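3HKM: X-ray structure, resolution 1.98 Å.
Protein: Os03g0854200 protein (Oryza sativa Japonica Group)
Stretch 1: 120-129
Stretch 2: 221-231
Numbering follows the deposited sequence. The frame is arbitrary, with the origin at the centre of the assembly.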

# COMPACT_ATOMS: atom_id res chain seq x y z
N ILE A 120 1.46 -0.22 -0.82
CA ILE A 120 0.31 -1.02 -0.43
C ILE A 120 -0.71 -1.20 -1.57
O ILE A 120 -1.06 -2.32 -1.93
CB ILE A 120 -0.37 -0.41 0.83
CG1 ILE A 120 0.57 -0.56 2.04
CG2 ILE A 120 -1.72 -1.08 1.10
CD1 ILE A 120 -0.03 -0.11 3.36
N ASN A 121 -1.17 -0.09 -2.13
CA ASN A 121 -2.10 -0.11 -3.26
C ASN A 121 -1.55 -0.87 -4.46
O ASN A 121 -2.25 -1.65 -5.10
CB ASN A 121 -2.42 1.32 -3.69
CG ASN A 121 -3.11 2.11 -2.60
OD1 ASN A 121 -2.84 3.29 -2.41
ND2 ASN A 121 -4.00 1.46 -1.87
N ALA A 122 -0.28 -0.61 -4.77
CA ALA A 122 0.43 -1.30 -5.84
C ALA A 122 0.36 -2.81 -5.66
O ALA A 122 0.14 -3.55 -6.62
CB ALA A 122 1.88 -0.85 -5.84
N CYS A 123 0.55 -3.25 -4.43
CA CYS A 123 0.64 -4.67 -4.11
C CYS A 123 -0.72 -5.31 -4.13
O CYS A 123 -0.85 -6.48 -4.48
CB CYS A 123 1.31 -4.88 -2.75
SG CYS A 123 3.10 -4.80 -2.83
N CYS A 124 -1.74 -4.55 -3.74
CA CYS A 124 -3.11 -5.06 -3.82
C CYS A 124 -3.51 -5.30 -5.26
O CYS A 124 -4.21 -6.26 -5.57
CB CYS A 124 -4.10 -4.10 -3.16
SG CYS A 124 -5.82 -4.61 -3.36
N ALA A 125 -3.05 -4.42 -6.15
CA ALA A 125 -3.34 -4.56 -7.57
C ALA A 125 -2.63 -5.76 -8.18
O ALA A 125 -3.22 -6.51 -8.95
CB ALA A 125 -2.97 -3.30 -8.32
N ALA A 126 -1.35 -5.94 -7.84
CA ALA A 126 -0.56 -7.05 -8.36
C ALA A 126 -1.06 -8.42 -7.88
O ALA A 126 -1.08 -9.38 -8.65
CB ALA A 126 0.90 -6.86 -8.03
N LEU A 127 -1.47 -8.51 -6.62
CA LEU A 127 -2.08 -9.74 -6.09
C LEU A 127 -3.34 -10.10 -6.86
O LEU A 127 -3.56 -11.27 -7.21
CB LEU A 127 -2.46 -9.58 -4.62
CG LEU A 127 -1.34 -9.46 -3.59
CD1 LEU A 127 -1.89 -8.89 -2.29
CD2 LEU A 127 -0.69 -10.81 -3.36
N VAL A 128 -4.19 -9.11 -7.09
CA VAL A 128 -5.41 -9.32 -7.84
C VAL A 128 -5.07 -9.84 -9.23
O VAL A 128 -5.69 -10.79 -9.73
CB VAL A 128 -6.25 -8.04 -7.95
CG1 VAL A 128 -7.33 -8.19 -9.01
CG2 VAL A 128 -6.85 -7.70 -6.61
N PHE A 129 -4.06 -9.23 -9.86
CA PHE A 129 -3.67 -9.63 -11.20
C PHE A 129 -3.03 -11.01 -11.26
O PHE A 129 -3.13 -11.69 -12.28
CB PHE A 129 -2.71 -8.62 -11.83
CG PHE A 129 -2.30 -8.99 -13.22
CD1 PHE A 129 -3.22 -8.92 -14.27
CD2 PHE A 129 -1.02 -9.43 -13.49
CE1 PHE A 129 -2.85 -9.28 -15.56
CE2 PHE A 129 -0.65 -9.79 -14.77
CZ PHE A 129 -1.57 -9.71 -15.81
N ARG A 221 -12.46 6.16 -4.45
CA ARG A 221 -11.84 6.54 -5.71
C ARG A 221 -10.77 5.53 -6.12
O ARG A 221 -10.66 5.17 -7.29
CB ARG A 221 -11.24 7.96 -5.64
CG ARG A 221 -12.26 9.07 -5.84
CD ARG A 221 -11.60 10.44 -5.98
NE ARG A 221 -12.58 11.53 -6.01
CZ ARG A 221 -13.07 12.09 -7.12
NH1 ARG A 221 -12.67 11.66 -8.31
NH2 ARG A 221 -13.96 13.07 -7.04
N ILE A 222 -9.99 5.07 -5.14
CA ILE A 222 -8.93 4.10 -5.40
C ILE A 222 -9.47 2.70 -5.72
O ILE A 222 -8.98 2.03 -6.63
CB ILE A 222 -7.95 3.99 -4.22
CG1 ILE A 222 -7.25 5.33 -3.96
CG2 ILE A 222 -6.91 2.92 -4.50
CD1 ILE A 222 -6.46 5.33 -2.67
N SER A 223 -10.49 2.27 -4.98
CA SER A 223 -11.08 0.95 -5.22
C SER A 223 -11.94 0.90 -6.50
O SER A 223 -12.02 -0.15 -7.15
CB SER A 223 -11.84 0.43 -3.99
OG SER A 223 -12.94 1.27 -3.67
N ASP A 224 -12.57 2.01 -6.86
CA ASP A 224 -13.31 2.11 -8.13
C ASP A 224 -12.34 1.94 -9.30
O ASP A 224 -12.71 1.44 -10.36
CB ASP A 224 -14.04 3.46 -8.26
CG ASP A 224 -15.23 3.61 -7.31
OD1 ASP A 224 -15.63 2.63 -6.64
OD2 ASP A 224 -15.78 4.74 -7.24
N PHE A 225 -11.11 2.39 -9.10
CA PHE A 225 -10.02 2.23 -10.07
C PHE A 225 -9.62 0.75 -10.18
O PHE A 225 -9.55 0.18 -11.28
CB PHE A 225 -8.83 3.10 -9.63
CG PHE A 225 -7.65 3.08 -10.58
CD1 PHE A 225 -7.76 3.60 -11.86
CD2 PHE A 225 -6.43 2.60 -10.17
CE1 PHE A 225 -6.68 3.61 -12.73
CE2 PHE A 225 -5.33 2.60 -11.03
CZ PHE A 225 -5.46 3.10 -12.31
N MET A 226 -9.35 0.14 -9.02
CA MET A 226 -9.08 -1.29 -8.93
C MET A 226 -10.22 -2.14 -9.50
O MET A 226 -9.98 -3.12 -10.20
CB MET A 226 -8.82 -1.70 -7.48
CG MET A 226 -7.53 -1.14 -6.89
SD MET A 226 -7.28 -1.60 -5.15
CE MET A 226 -5.75 -0.76 -4.79
N ARG A 227 -11.46 -1.77 -9.20
CA ARG A 227 -12.60 -2.59 -9.59
C ARG A 227 -13.02 -2.47 -11.06
O ARG A 227 -13.62 -3.38 -11.63
CB ARG A 227 -13.79 -2.32 -8.66
CG ARG A 227 -13.63 -2.92 -7.26
CD ARG A 227 -14.31 -4.27 -7.13
NE ARG A 227 -14.02 -4.92 -5.85
CZ ARG A 227 -14.33 -4.39 -4.68
NH1 ARG A 227 -14.95 -3.22 -4.64
NH2 ARG A 227 -14.03 -5.02 -3.55
N THR A 228 -12.71 -1.34 -11.68
CA THR A 228 -13.11 -1.15 -13.07
C THR A 228 -11.90 -1.05 -14.00
O THR A 228 -11.53 -2.02 -14.65
CB THR A 228 -14.01 0.08 -13.23
OG1 THR A 228 -15.23 -0.12 -12.50
CG2 THR A 228 -14.35 0.30 -14.69
N THR A 229 -11.30 0.13 -14.06
CA THR A 229 -10.20 0.39 -14.99
C THR A 229 -9.17 -0.74 -15.03
O THR A 229 -8.78 -1.19 -16.11
CB THR A 229 -9.50 1.72 -14.63
OG1 THR A 229 -10.49 2.74 -14.47
CG2 THR A 229 -8.51 2.11 -15.71
N LEU A 230 -8.73 -1.19 -13.86
CA LEU A 230 -7.66 -2.18 -13.78
C LEU A 230 -8.10 -3.61 -14.13
O LEU A 230 -7.38 -4.57 -13.85
CB LEU A 230 -6.98 -2.16 -12.41
CG LEU A 230 -6.19 -0.90 -12.06
CD1 LEU A 230 -5.42 -1.11 -10.77
CD2 LEU A 230 -5.24 -0.52 -13.19
N GLN A 231 -9.28 -3.74 -14.74
CA GLN A 231 -9.79 -5.06 -15.12
C GLN A 231 -10.72 -5.02 -16.33
O GLN A 231 -10.37 -4.46 -17.38
CB GLN A 231 -10.52 -5.71 -13.93
CG GLN A 231 -9.59 -6.14 -12.80
CD GLN A 231 -10.08 -7.40 -12.10
OE1 GLN A 231 -9.29 -8.27 -11.73
NE2 GLN A 231 -11.40 -7.50 -11.94

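What does Met226 do at the centre of this contact? With 73 Å² covered by the other helix, it contributes more surface than any other residue in the two stretches. Its CA-to-CB bond points toward stretch 1, and chi1 in m followed by chi2 and chi3 in t leaves the rest of the chain extended. That conformation carries the thioether and its terminal methyl across the gap between two helices whose axes come no closer than 11.1 Å. The methyl CE of Met226 lies 3.6 Å from the backbone O of Asn121, while its SD lies 3.8 Å from SG of Cys124. One unbranched side chain thus touches two residues three positions apart, nearly a full helical turn.

How does Asn121 come to have 51 Å² covered without a hydrogen bond across the contact? Its CA-to-CB bond also points toward the other stretch, but the residues it meets there are Met226 and Ile222, whose side chains are apolar. Besides the carbonyl contact, the side chain of Asn121 packs against both, and CD1 of Ile222 marks its nearest approach to that residue. The carbonyl O of Asn121 is already engaged within its own helix, accepting a hydrogen bond from N of Ala125 at 3.1 Å, so the methyl of Met226 rests against an oxygen that has a partner.

How close do the backbones come at Ala125? The CA atoms of Ala125 and Met226 are 6.7 Å apart, against 8.3 Å for the CA atoms of Asn121 and Ile222, and the side chain of Ala125 at this point is a single methyl. CB of Ala125 faces the other stretch and meets CD1 of Leu230 at 4.1 Å, an apolar contact. Leu230 lies beyond the helix proper, just after a wider pi-type turn in which its N bonds to O of Phe225 at 3.0 Å, so a residue outside the helix still supplies a side chain to the contact.

What holds the two stretches together, and where does the contact fade? No hydrogen bond crosses between them; the 280 Å² buried in total comes from van der Waals packing between the two stretches, whose helices run in nearly the same direction, 22° apart. At the far end Val128, partly exposed, places CG1 3.4 Å from OE1 of Gln231. The CA-to-CB bond of Gln231 points sideways, yet the end of its side chain comes nearer, so this close approach is made by the tip of a long, exposed residue.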